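Local coordinates for HutD family protein (Pseudomonas aeruginosa, PDB 1YLL), which is of unknown function but belongs to the HutD family of the cupin clan and is probably linked to histidine utilisation, at residues D[137-142]-D[192-197]; D[28-33]-D[40-45]; D[47-52]-D[101-106]. One frame throughout, in Å; residues are numbered along the deposited sequence. Where two conformers were deposited one is given.

Interaction 1: D[137-142]-D[192-197]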
ATOM      1  N   GLY D 137      -9.260   5.099 -13.389  1.00 11.29           N
ATOM      2  CA  GLY D 137     -10.586   5.490 -13.854  1.00 14.99           C
ATOM      3  C   GLY D 137     -11.008   6.815 -13.274  1.00 15.60           C
ATOM      4  O   GLY D 137     -10.547   7.181 -12.218  1.00 15.81           O
ATOM      5  N   THR D 138     -11.895   7.531 -13.950  0.50 16.85           N
ATOM      6  CA  THR D 138     -12.338   8.817 -13.433  0.50 16.88           C
ATOM      7  C   THR D 138     -13.710   8.762 -12.768  0.50 18.44           C
ATOM      8  O   THR D 138     -14.205   9.777 -12.284  0.50 18.14           O
ATOM      9  CB  THR D 138     -12.389   9.873 -14.551  0.51 15.98           C
ATOM     10  OG1 THR D 138     -12.882  11.114 -14.030  0.24 18.55           O
ATOM     11  CG2 THR D 138     -13.283   9.409 -15.653  0.80 13.64           C
ATOM     12  N   ALA D 139     -14.323   7.585 -12.730  1.00 18.18           N
ATOM     13  CA  ALA D 139     -15.649   7.459 -12.125  1.00 18.30           C
ATOM     14  C   ALA D 139     -15.682   8.070 -10.744  1.00 19.08           C
ATOM     15  O   ALA D 139     -14.766   7.863  -9.924  1.00 20.73           O
ATOM     16  CB  ALA D 139     -16.073   5.994 -12.049  1.00 17.15           C
ATOM     17  N   SER D 140     -16.765   8.790 -10.486  1.00 19.43           N
ATOM     18  CA  SER D 140     -16.962   9.459  -9.210  1.00 21.47           C
ATOM     19  C   SER D 140     -17.418   8.489  -8.136  1.00 19.73           C
ATOM     20  O   SER D 140     -17.174   8.707  -6.956  1.00 19.37           O
ATOM     21  CB  SER D 140     -17.991  10.568  -9.361  1.00 24.47           C
ATOM     22  OG  SER D 140     -19.242  10.046  -9.735  1.00 32.16           O
ATOM     23  N   THR D 141     -18.110   7.423  -8.542  1.00 17.18           N
ATOM     24  CA  THR D 141     -18.536   6.431  -7.562  1.00 17.39           C
ATOM     25  C   THR D 141     -18.022   5.046  -7.921  1.00 16.28           C
ATOM     26  O   THR D 141     -18.135   4.630  -9.081  1.00 16.93           O
ATOM     27  CB  THR D 141     -20.066   6.372  -7.456  1.00 20.02           C
ATOM     28  OG1 THR D 141     -20.547   7.578  -6.842  1.00 24.24           O
ATOM     29  CG2 THR D 141     -20.500   5.171  -6.599  1.00 18.28           C
ATOM     30  N   LEU D 142     -17.400   4.374  -6.957  1.00 14.70           N
ATOM     31  CA  LEU D 142     -16.941   3.004  -7.157  1.00 15.58           C
ATOM     32  C   LEU D 142     -17.497   2.093  -6.060  1.00 15.25           C
ATOM     33  O   LEU D 142     -17.362   2.372  -4.877  1.00 15.46           O
ATOM     34  CB  LEU D 142     -15.399   2.883  -7.191  1.00 15.36           C
ATOM     35  CG  LEU D 142     -14.884   1.422  -7.073  1.00 16.95           C
ATOM     36  CD1 LEU D 142     -15.250   0.633  -8.329  1.00 18.44           C
ATOM     37  CD2 LEU D 142     -13.381   1.356  -6.886  1.00 15.55           C
ATOM     38  N   ALA D 192     -16.575  -4.980  -9.929  1.00 12.26           N
ATOM     39  CA  ALA D 192     -16.298  -3.556  -9.901  1.00  9.85           C
ATOM     40  C   ALA D 192     -17.475  -2.858 -10.575  1.00 11.19           C
ATOM     41  O   ALA D 192     -17.715  -3.086 -11.763  1.00 11.76           O
ATOM     42  CB  ALA D 192     -15.022  -3.276 -10.663  1.00 13.39           C
ATOM     43  N   VAL D 193     -18.162  -2.006  -9.821  1.00 11.22           N
ATOM     44  CA  VAL D 193     -19.314  -1.252 -10.346  1.00 10.98           C
ATOM     45  C   VAL D 193     -18.947   0.242 -10.290  1.00 11.13           C
ATOM     46  O   VAL D 193     -18.630   0.743  -9.214  1.00 13.61           O
ATOM     47  CB  VAL D 193     -20.564  -1.510  -9.494  1.00 12.78           C
ATOM     48  CG1 VAL D 193     -21.730  -0.645 -10.001  1.00 14.64           C
ATOM     49  CG2 VAL D 193     -20.969  -2.973  -9.625  1.00 14.40           C
ATOM     50  N   GLU D 194     -18.982   0.939 -11.429  1.00 10.90           N
ATOM     51  CA  GLU D 194     -18.626   2.359 -11.439  1.00 12.55           C
ATOM     52  C   GLU D 194     -19.813   3.129 -11.968  1.00 13.82           C
ATOM     53  O   GLU D 194     -20.458   2.697 -12.926  1.00 14.21           O
ATOM     54  CB  GLU D 194     -17.348   2.580 -12.276  1.00 15.03           C
ATOM     55  CG  GLU D 194     -16.189   1.764 -11.662  1.00 19.28           C
ATOM     56  CD  GLU D 194     -14.992   1.534 -12.572  1.00 25.05           C
ATOM     57  OE1 GLU D 194     -14.472   0.365 -12.610  1.00 26.21           O
ATOM     58  OE2 GLU D 194     -14.561   2.512 -13.212  1.00 24.76           O
ATOM     59  N   LEU D 195     -20.099   4.247 -11.315  1.00 14.91           N
ATOM     60  CA  LEU D 195     -21.226   5.089 -11.679  1.00 14.99           C
ATOM     61  C   LEU D 195     -20.766   6.545 -11.764  1.00 18.84           C
ATOM     62  O   LEU D 195     -19.844   6.956 -11.062  1.00 17.90           O
ATOM     63  CB  LEU D 195     -22.313   4.975 -10.596  1.00 17.87           C
ATOM     64  CG  LEU D 195     -22.987   3.592 -10.495  1.00 16.75           C
ATOM     65  CD1 LEU D 195     -23.266   3.215  -9.047  1.00 14.31           C
ATOM     66  CD2 LEU D 195     -24.287   3.638 -11.253  1.00 20.08           C
ATOM     67  N   ASP D 196     -21.404   7.289 -12.655  1.00 19.25           N
ATOM     68  CA  ASP D 196     -21.155   8.718 -12.796  1.00 20.26           C
ATOM     69  C   ASP D 196     -22.516   9.353 -12.926  1.00 20.91           C
ATOM     70  O   ASP D 196     -23.434   8.762 -13.487  1.00 23.76           O
ATOM     71  CB  ASP D 196     -20.311   9.018 -14.012  1.00 22.00           C
ATOM     72  CG  ASP D 196     -18.837   8.962 -13.698  1.00 25.59           C
ATOM     73  OD1 ASP D 196     -18.417   9.674 -12.759  1.00 26.23           O
ATOM     74  OD2 ASP D 196     -18.120   8.220 -14.394  1.00 28.00           O
ATOM     75  N   SER D 197     -22.629  10.562 -12.398  1.00 19.65           N
ATOM     76  CA  SER D 197     -23.892  11.283 -12.376  1.00 20.83           C
ATOM     77  C   SER D 197     -24.066  12.279 -13.498  1.00 21.15           C
ATOM     78  O   SER D 197     -23.113  12.924 -13.932  1.00 22.63           O
ATOM     79  CB  SER D 197     -24.031  12.038 -11.061  1.00 23.10           C
ATOM     80  OG  SER D 197     -23.913  11.151  -9.961  1.00 30.75           O
TER
HETATM   81  O   HOH W   1     -16.066  10.582 -14.089  1.00 47.74           O
HETATM   82  O   HOH W   2     -13.892   5.232 -14.839  1.00 29.49           O
HETATM   83  O   HOH W   3     -19.959  11.749 -11.551  1.00 35.38           O
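Leu-142 and Glu-194 run alongside each other from one face of the sheet, as Thr-141 and Leu-195 do from the other. In the first pair CD1 of Leu-142, carried across by a CG anti to the backbone N (chi1 167°), rests 3.6 Å from CG of Glu-194, so that one methyl of the leucine rests against the aliphatic part of the acid. CB of Ala-139 meets the same side chain lower down, at 3.7 Å from CB of Glu-194. The polar end of Glu-194 looks further out: OE1 forms a salt bridge with Arg-123 of the second subunit, and OE2 takes a hydrogen bond from a water that also accepts from Ala-139 N. In the second pair CB of Thr-141 is 4.1 Å from CB of Leu-195. The two residues also exchange backbone bonds, Leu-195 N to Thr-141 O at 3.0 Å and Thr-141 N to Leu-195 O at 3.1 Å. This is the start of an antiparallel pairing between strands 141-146 and 187-197, neighbours in a five-stranded sheet of a cupin-type beta-barrel protein. Where the pairing ends, a side chain takes over from the backbone. Asp-196 swings its carboxylate back toward the turn, and OD1 accepts from Ser-140 N at 2.9 Å, the donor lying 39° out of the carboxylate plane. Two waters also donate to OD1, one tying it to Thr-138 O and the other to Ser-140 OG and Ser-197 N; OD2 meanwhile sits 3.4 Å from CA of Ala-139.

Interaction 2: D[28-33]-D[40-45]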
ATOM      1  N   GLU D  28     -29.917  -5.150   1.082  1.00 14.01           N
ATOM      2  CA  GLU D  28     -29.419  -3.938   0.427  1.00 14.23           C
ATOM      3  C   GLU D  28     -28.053  -3.595   0.926  1.00 13.87           C
ATOM      4  O   GLU D  28     -27.824  -3.437   2.132  1.00 16.48           O
ATOM      5  CB  GLU D  28     -30.368  -2.748   0.652  1.00 15.81           C
ATOM      6  CG  GLU D  28     -29.855  -1.440  -0.008  1.00 15.80           C
ATOM      7  CD  GLU D  28     -30.915  -0.334  -0.065  1.00 20.61           C
ATOM      8  OE1 GLU D  28     -30.564   0.834   0.184  1.00 22.05           O
ATOM      9  OE2 GLU D  28     -32.079  -0.620  -0.382  1.00 20.78           O
ATOM     10  N   ILE D  29     -27.120  -3.466  -0.004  1.00 12.51           N
ATOM     11  CA  ILE D  29     -25.752  -3.116   0.347  1.00 13.63           C
ATOM     12  C   ILE D  29     -25.611  -1.608   0.464  1.00 15.77           C
ATOM     13  O   ILE D  29     -25.053  -1.099   1.446  1.00 16.56           O
ATOM     14  CB  ILE D  29     -24.777  -3.644  -0.738  1.00 12.96           C
ATOM     15  CG1 ILE D  29     -24.849  -5.181  -0.776  1.00 15.37           C
ATOM     16  CG2 ILE D  29     -23.347  -3.163  -0.452  1.00 15.13           C
ATOM     17  CD1 ILE D  29     -24.046  -5.790  -1.905  1.00 17.78           C
ATOM     18  N   ALA D  30     -26.131  -0.895  -0.530  1.00 13.79           N
ATOM     19  CA  ALA D  30     -26.000   0.546  -0.545  1.00 14.83           C
ATOM     20  C   ALA D  30     -26.908   1.203  -1.576  1.00 14.69           C
ATOM     21  O   ALA D  30     -27.374   0.551  -2.511  1.00 12.96           O
ATOM     22  CB  ALA D  30     -24.539   0.885  -0.876  1.00 15.01           C
ATOM     23  N   ARG D  31     -27.169   2.497  -1.407  1.00 14.26           N
ATOM     24  CA  ARG D  31     -27.933   3.267  -2.391  1.00 15.04           C
ATOM     25  C   ARG D  31     -27.349   4.680  -2.357  1.00 17.11           C
ATOM     26  O   ARG D  31     -26.690   5.045  -1.385  1.00 15.96           O
ATOM     27  CB  ARG D  31     -29.422   3.329  -2.064  1.00 17.19           C
ATOM     28  CG  ARG D  31     -29.715   4.018  -0.753  1.00 16.98           C
ATOM     29  CD  ARG D  31     -31.213   4.228  -0.637  1.00 18.12           C
ATOM     30  NE  ARG D  31     -31.937   2.953  -0.671  1.00 18.98           N
ATOM     31  CZ  ARG D  31     -33.232   2.845  -0.929  1.00 20.63           C
ATOM     32  NH1 ARG D  31     -33.959   3.931  -1.168  1.00 20.69           N
ATOM     33  NH2 ARG D  31     -33.794   1.650  -1.005  1.00 18.86           N
ATOM     34  N   ASP D  32     -27.563   5.458  -3.412  1.00 18.67           N
ATOM     35  CA  ASP D  32     -27.036   6.807  -3.398  1.00 21.11           C
ATOM     36  C   ASP D  32     -27.817   7.650  -2.406  1.00 21.96           C
ATOM     37  O   ASP D  32     -27.240   8.482  -1.697  1.00 24.02           O
ATOM     38  CB  ASP D  32     -27.065   7.463  -4.784  1.00 21.98           C
ATOM     39  CG  ASP D  32     -28.468   7.613  -5.360  1.00 23.03           C
ATOM     40  OD1 ASP D  32     -28.693   8.623  -6.082  1.00 26.34           O
ATOM     41  OD2 ASP D  32     -29.333   6.749  -5.130  1.00 17.49           O
ATOM     42  N   GLY D  33     -29.120   7.417  -2.352  1.00 22.24           N
ATOM     43  CA  GLY D  33     -29.984   8.161  -1.447  1.00 25.17           C
ATOM     44  C   GLY D  33     -31.432   7.957  -1.854  1.00 26.53           C
ATOM     45  O   GLY D  33     -31.743   7.082  -2.665  1.00 25.96           O
ATOM     46  N   PHE D  40     -34.590   5.876  -5.247  1.00 20.66           N
ATOM     47  CA  PHE D  40     -33.138   5.975  -5.327  1.00 20.07           C
ATOM     48  C   PHE D  40     -32.627   6.203  -6.740  1.00 15.87           C
ATOM     49  O   PHE D  40     -33.353   6.045  -7.707  1.00 19.37           O
ATOM     50  CB  PHE D  40     -32.491   4.693  -4.769  1.00 19.91           C
ATOM     51  CG  PHE D  40     -32.888   3.423  -5.500  1.00 19.85           C
ATOM     52  CD1 PHE D  40     -32.308   3.063  -6.728  1.00 17.94           C
ATOM     53  CD2 PHE D  40     -33.872   2.596  -4.959  1.00 20.85           C
ATOM     54  CE1 PHE D  40     -32.717   1.884  -7.408  1.00 17.81           C
ATOM     55  CE2 PHE D  40     -34.286   1.441  -5.616  1.00 18.86           C
ATOM     56  CZ  PHE D  40     -33.702   1.084  -6.848  1.00 21.19           C
ATOM     57  N   GLY D  41     -31.363   6.602  -6.845  1.00 16.45           N
ATOM     58  CA  GLY D  41     -30.724   6.779  -8.143  1.00 16.82           C
ATOM     59  C   GLY D  41     -30.052   5.471  -8.548  1.00 13.53           C
ATOM     60  O   GLY D  41     -30.049   5.084  -9.712  1.00 15.28           O
ATOM     61  N   TRP D  42     -29.441   4.803  -7.583  1.00 16.06           N
ATOM     62  CA  TRP D  42     -28.857   3.491  -7.842  1.00 14.85           C
ATOM     63  C   TRP D  42     -28.915   2.738  -6.525  1.00 14.81           C
ATOM     64  O   TRP D  42     -28.957   3.332  -5.432  1.00 13.61           O
ATOM     65  CB  TRP D  42     -27.415   3.555  -8.397  1.00 15.16           C
ATOM     66  CG  TRP D  42     -26.429   4.312  -7.570  1.00 14.52           C
ATOM     67  CD1 TRP D  42     -25.932   5.562  -7.831  1.00 16.94           C
ATOM     68  CD2 TRP D  42     -25.790   3.873  -6.370  1.00 17.28           C
ATOM     69  NE1 TRP D  42     -25.032   5.923  -6.875  1.00 15.42           N
ATOM     70  CE2 TRP D  42     -24.925   4.912  -5.955  1.00 15.35           C
ATOM     71  CE3 TRP D  42     -25.862   2.698  -5.599  1.00 16.36           C
ATOM     72  CZ2 TRP D  42     -24.135   4.826  -4.789  1.00 14.93           C
ATOM     73  CZ3 TRP D  42     -25.074   2.611  -4.449  1.00 12.02           C
ATOM     74  CH2 TRP D  42     -24.227   3.668  -4.051  1.00 16.79           C
ATOM     75  N   ARG D  43     -28.980   1.420  -6.637  1.00 14.23           N
ATOM     76  CA  ARG D  43     -29.041   0.557  -5.482  1.00 12.73           C
ATOM     77  C   ARG D  43     -28.296  -0.733  -5.795  1.00 11.44           C
ATOM     78  O   ARG D  43     -28.439  -1.290  -6.894  1.00 11.94           O
ATOM     79  CB  ARG D  43     -30.491   0.209  -5.169  1.00 14.10           C
ATOM     80  CG  ARG D  43     -30.692  -0.717  -4.017  1.00 14.39           C
ATOM     81  CD  ARG D  43     -32.169  -0.740  -3.683  1.00 18.20           C
ATOM     82  NE  ARG D  43     -32.558  -1.842  -2.807  1.00 21.05           N
ATOM     83  CZ  ARG D  43     -32.872  -3.068  -3.222  1.00 22.98           C
ATOM     84  NH1 ARG D  43     -33.229  -3.986  -2.334  1.00 25.97           N
ATOM     85  NH2 ARG D  43     -32.808  -3.395  -4.501  1.00 23.35           N
ATOM     86  N   LEU D  44     -27.509  -1.195  -4.831  1.00 12.25           N
ATOM     87  CA  LEU D  44     -26.742  -2.433  -4.986  1.00 12.13           C
ATOM     88  C   LEU D  44     -27.267  -3.387  -3.924  1.00 11.96           C
ATOM     89  O   LEU D  44     -27.475  -2.992  -2.764  1.00 12.21           O
ATOM     90  CB  LEU D  44     -25.258  -2.150  -4.715  1.00 12.55           C
ATOM     91  CG  LEU D  44     -24.064  -2.538  -5.596  1.00 23.31           C
ATOM     92  CD1 LEU D  44     -23.016  -3.254  -4.719  1.00 15.97           C
ATOM     93  CD2 LEU D  44     -24.470  -3.347  -6.826  1.00 17.62           C
ATOM     94  N   SER D  45     -27.467  -4.643  -4.274  1.00 11.43           N
ATOM     95  CA  SER D  45     -27.999  -5.568  -3.281  1.00 11.93           C
ATOM     96  C   SER D  45     -27.673  -7.015  -3.626  1.00 11.65           C
ATOM     97  O   SER D  45     -27.241  -7.318  -4.742  1.00 11.94           O
ATOM     98  CB  SER D  45     -29.527  -5.443  -3.237  1.00 11.30           C
ATOM     99  OG  SER D  45     -30.095  -5.738  -4.529  1.00 17.39           O
TER
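Asp-32 leaves the end of strand 24-31 with CG between the backbone N and the carbonyl carbon (chi1 62°), and its CB and both oxygens meet Gly-41 and Trp-42, where the partner strand begins. CB lies over the face of the Trp-42 indole, 3.6 Å from the centroid of the five-membered ring, a CH-pi contact. Beyond CG, OD1 rests 3.4 Å from CA of Gly-41. OD2, at the tip, is gripped twice: Gly-41 N reaches its syn lone pair at 2.7 Å, and Trp-42 N comes at 3.1 Å from above the carboxylate plane. These two N-H groups would stabilise the charged acid. On the face with Glu-28, Arg-31 and Arg-43, a salt-bridge network forms. Arg-31 holds Glu-28 side-on, NE to OE1 and NH2 to OE2, both on syn lone pairs, while Arg-43 NE reaches OE2 at 2.8 Å from above the carboxylate plane. The two guanidinium groups, their planes turned 84° against each other, share one acid, which should offset the repulsion between their charges. Further along, Ile-29 N donates to Leu-44 O at 2.8 Å, and Ala-30 N adds a weak bond to the same oxygen, while Leu-44 N returns a bond to Ala-30 O at 2.9 Å. Two residues facing one define a classic beta bulge, here set in the antiparallel hairpin of strands 24-31 and 42-49 within a cupin-type beta sheet.

Interaction 3: D[47-52]-D[101-106]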
ATOM      1  N   ALA D  47     -29.604 -10.786  -3.353  1.00 18.87           N
ATOM      2  CA  ALA D  47     -30.919 -11.346  -3.067  1.00 19.30           C
ATOM      3  C   ALA D  47     -30.807 -12.854  -2.979  1.00 21.72           C
ATOM      4  O   ALA D  47     -29.883 -13.453  -3.538  1.00 20.25           O
ATOM      5  CB  ALA D  47     -31.930 -10.948  -4.139  1.00 23.42           C
ATOM      6  N   ASP D  48     -31.706 -13.442  -2.195  1.00 21.86           N
ATOM      7  CA  ASP D  48     -31.786 -14.888  -2.071  1.00 22.90           C
ATOM      8  C   ASP D  48     -33.042 -15.212  -2.832  1.00 22.96           C
ATOM      9  O   ASP D  48     -34.070 -14.563  -2.645  1.00 23.54           O
ATOM     10  CB  ASP D  48     -31.930 -15.320  -0.619  1.00 27.86           C
ATOM     11  CG  ASP D  48     -30.621 -15.273   0.121  1.00 32.66           C
ATOM     12  OD1 ASP D  48     -29.736 -14.522  -0.330  1.00 35.44           O
ATOM     13  OD2 ASP D  48     -30.475 -15.969   1.149  1.00 36.76           O
ATOM     14  N   VAL D  49     -32.965 -16.183  -3.729  1.00 18.81           N
ATOM     15  CA  VAL D  49     -34.141 -16.545  -4.485  1.00 20.02           C
ATOM     16  C   VAL D  49     -34.299 -18.011  -4.154  1.00 18.27           C
ATOM     17  O   VAL D  49     -33.478 -18.826  -4.564  1.00 19.20           O
ATOM     18  CB  VAL D  49     -33.912 -16.367  -5.985  1.00 20.59           C
ATOM     19  CG1 VAL D  49     -35.203 -16.629  -6.731  1.00 21.78           C
ATOM     20  CG2 VAL D  49     -33.397 -14.962  -6.267  1.00 25.18           C
ATOM     21  N   GLY D  50     -35.346 -18.317  -3.396  1.00 21.00           N
ATOM     22  CA  GLY D  50     -35.576 -19.682  -2.949  1.00 22.23           C
ATOM     23  C   GLY D  50     -36.511 -20.497  -3.799  1.00 22.95           C
ATOM     24  O   GLY D  50     -36.514 -21.728  -3.700  1.00 23.03           O
ATOM     25  N   GLU D  51     -37.295 -19.816  -4.620  1.00 21.72           N
ATOM     26  CA  GLU D  51     -38.243 -20.462  -5.518  1.00 25.08           C
ATOM     27  C   GLU D  51     -38.359 -19.724  -6.842  1.00 22.33           C
ATOM     28  O   GLU D  51     -38.171 -18.510  -6.896  1.00 22.97           O
ATOM     29  CB  GLU D  51     -39.621 -20.468  -4.892  1.00 29.38           C
ATOM     30  CG  GLU D  51     -39.777 -21.335  -3.683  1.00 37.60           C
ATOM     31  CD  GLU D  51     -41.210 -21.345  -3.221  1.00 42.28           C
ATOM     32  OE1 GLU D  51     -41.691 -20.275  -2.780  1.00 44.35           O
ATOM     33  OE2 GLU D  51     -41.856 -22.411  -3.316  1.00 45.51           O
ATOM     34  N   SER D  52     -38.676 -20.452  -7.903  1.00 19.82           N
ATOM     35  CA  SER D  52     -38.899 -19.840  -9.208  1.00 18.83           C
ATOM     36  C   SER D  52     -40.155 -18.991  -9.073  1.00 21.11           C
ATOM     37  O   SER D  52     -41.087 -19.352  -8.353  1.00 22.19           O
ATOM     38  CB  SER D  52     -39.137 -20.905 -10.290  1.00 18.07           C
ATOM     39  OG  SER D  52     -38.004 -21.744 -10.428  1.00 18.58           O
ATOM     40  N   CYS D 101     -38.343 -15.750 -13.244  1.00 13.67           N
ATOM     41  CA  CYS D 101     -37.098 -16.424 -12.955  1.00 16.20           C
ATOM     42  C   CYS D 101     -37.355 -17.903 -12.710  1.00 15.48           C
ATOM     43  O   CYS D 101     -38.176 -18.257 -11.870  1.00 17.05           O
ATOM     44  CB  CYS D 101     -36.481 -15.825 -11.698  1.00 16.94           C
ATOM     45  SG  CYS D 101     -35.058 -16.754 -11.061  1.00 19.62           S
ATOM     46  N   THR D 102     -36.666 -18.756 -13.457  1.00 14.83           N
ATOM     47  CA  THR D 102     -36.767 -20.196 -13.246  1.00 15.40           C
ATOM     48  C   THR D 102     -35.425 -20.636 -12.646  1.00 15.91           C
ATOM     49  O   THR D 102     -34.370 -20.431 -13.253  1.00 17.85           O
ATOM     50  CB  THR D 102     -36.965 -20.937 -14.584  1.00 14.90           C
ATOM     51  OG1 THR D 102     -38.248 -20.588 -15.123  1.00 17.37           O
ATOM     52  CG2 THR D 102     -36.887 -22.426 -14.393  1.00 20.23           C
ATOM     53  N   LEU D 103     -35.472 -21.214 -11.446  1.00 15.80           N
ATOM     54  CA  LEU D 103     -34.261 -21.719 -10.802  1.00 17.48           C
ATOM     55  C   LEU D 103     -33.929 -23.042 -11.502  1.00 18.79           C
ATOM     56  O   LEU D 103     -34.817 -23.896 -11.681  1.00 19.38           O
ATOM     57  CB  LEU D 103     -34.508 -21.971  -9.322  1.00 18.64           C
ATOM     58  CG  LEU D 103     -34.842 -20.730  -8.488  1.00 19.71           C
ATOM     59  CD1 LEU D 103     -35.054 -21.135  -7.009  1.00 20.88           C
ATOM     60  CD2 LEU D 103     -33.719 -19.688  -8.621  1.00 21.22           C
ATOM     61  N   LEU D 104     -32.668 -23.207 -11.878  1.00 17.26           N
ATOM     62  CA  LEU D 104     -32.256 -24.418 -12.576  1.00 19.76           C
ATOM     63  C   LEU D 104     -32.236 -25.618 -11.646  1.00 19.49           C
ATOM     64  O   LEU D 104     -32.815 -26.670 -11.950  1.00 20.62           O
ATOM     65  CB  LEU D 104     -30.892 -24.221 -13.225  1.00 17.99           C
ATOM     66  CG  LEU D 104     -30.860 -23.153 -14.335  1.00 20.89           C
ATOM     67  CD1 LEU D 104     -29.417 -23.092 -14.895  1.00 24.57           C
ATOM     68  CD2 LEU D 104     -31.867 -23.482 -15.452  1.00 23.59           C
ATOM     69  N   ASP D 105     -31.582 -25.463 -10.499  1.00 20.38           N
ATOM     70  CA  ASP D 105     -31.499 -26.561  -9.544  1.00 22.21           C
ATOM     71  C   ASP D 105     -31.325 -26.031  -8.124  1.00 22.32           C
ATOM     72  O   ASP D 105     -30.209 -25.979  -7.597  1.00 25.50           O
ATOM     73  CB  ASP D 105     -30.324 -27.470  -9.906  1.00 26.20           C
ATOM     74  CG  ASP D 105     -30.508 -28.900  -9.404  1.00 30.64           C
ATOM     75  OD1 ASP D 105     -31.251 -29.100  -8.413  1.00 29.91           O
ATOM     76  OD2 ASP D 105     -29.899 -29.822 -10.006  1.00 35.98           O
ATOM     77  N   GLY D 106     -32.426 -25.627  -7.516  1.00 20.35           N
ATOM     78  CA  GLY D 106     -32.355 -25.144  -6.143  1.00 20.99           C
ATOM     79  C   GLY D 106     -32.103 -23.654  -5.985  1.00 21.22           C
ATOM     80  O   GLY D 106     -31.811 -22.947  -6.954  1.00 20.23           O
TER
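The backbones of 47-52 and 101-106 do not pair along their length. Strand 42-49 ends at Val-49, the chain then turns through Gly-50 and Glu-51, and it draws close to the second segment at Ser-52, whose CA is 4.6 Å from CA of Thr-102. From there strand 53-55 runs antiparallel to strand 99-103, at the edge of a four-stranded sheet. Ser-52 places OG anti to its own carbonyl carbon (chi1 -62°), where it accepts a nearly straight hydrogen bond from Leu-103 N (2.8 Å, 167° at the hydrogen). Leu-103, its CG anti to the carbonyl carbon, sends its two methyls to different targets. CD1 lies against the backbone of the turn, 3.5 Å from Glu-51 N, and CD2 meets CG1 of Val-49 at 3.9 Å as the two side chains cross obliquely. The same Val-49 methyl is 4.3 Å from SG of Cys-101. Ile-108 touches both Val-49 and Leu-103, and so carries this apolar packing on to strand 108-115. One hydrogen bond across the contact, from a backbone N-H to a serine hydroxyl oxygen, and otherwise mostly packing of Leu-103 and Val-49, is consistent with a solvent-exposed turn held to strand 99-103 partly through Ser-52 OG and resting on Leu-103.

All three contacts are partly buried, but interactions 1 and 2 have no exposed residue among those touching, whereas interaction 3 has three and lies nearest the surface. Interactions 1 and 2 touch: Leu-195 and Thr-141 pack on Trp-42, so the sheet holding 141-146 and 187-197 meets the one holding 24-31 and 42-49. Interaction 3 lies on the opposite side of the chain's centre from interaction 1, about 30 Å between centres. Interactions 2 and 3 share strand 42-49, one at its beginning, the other at its end. Strand pairing underlies interactions 1 and 2, supplemented by waters and an intersubunit salt bridge in the former and an internal charge network in the latter; interaction 3 relies mainly on apolar packing.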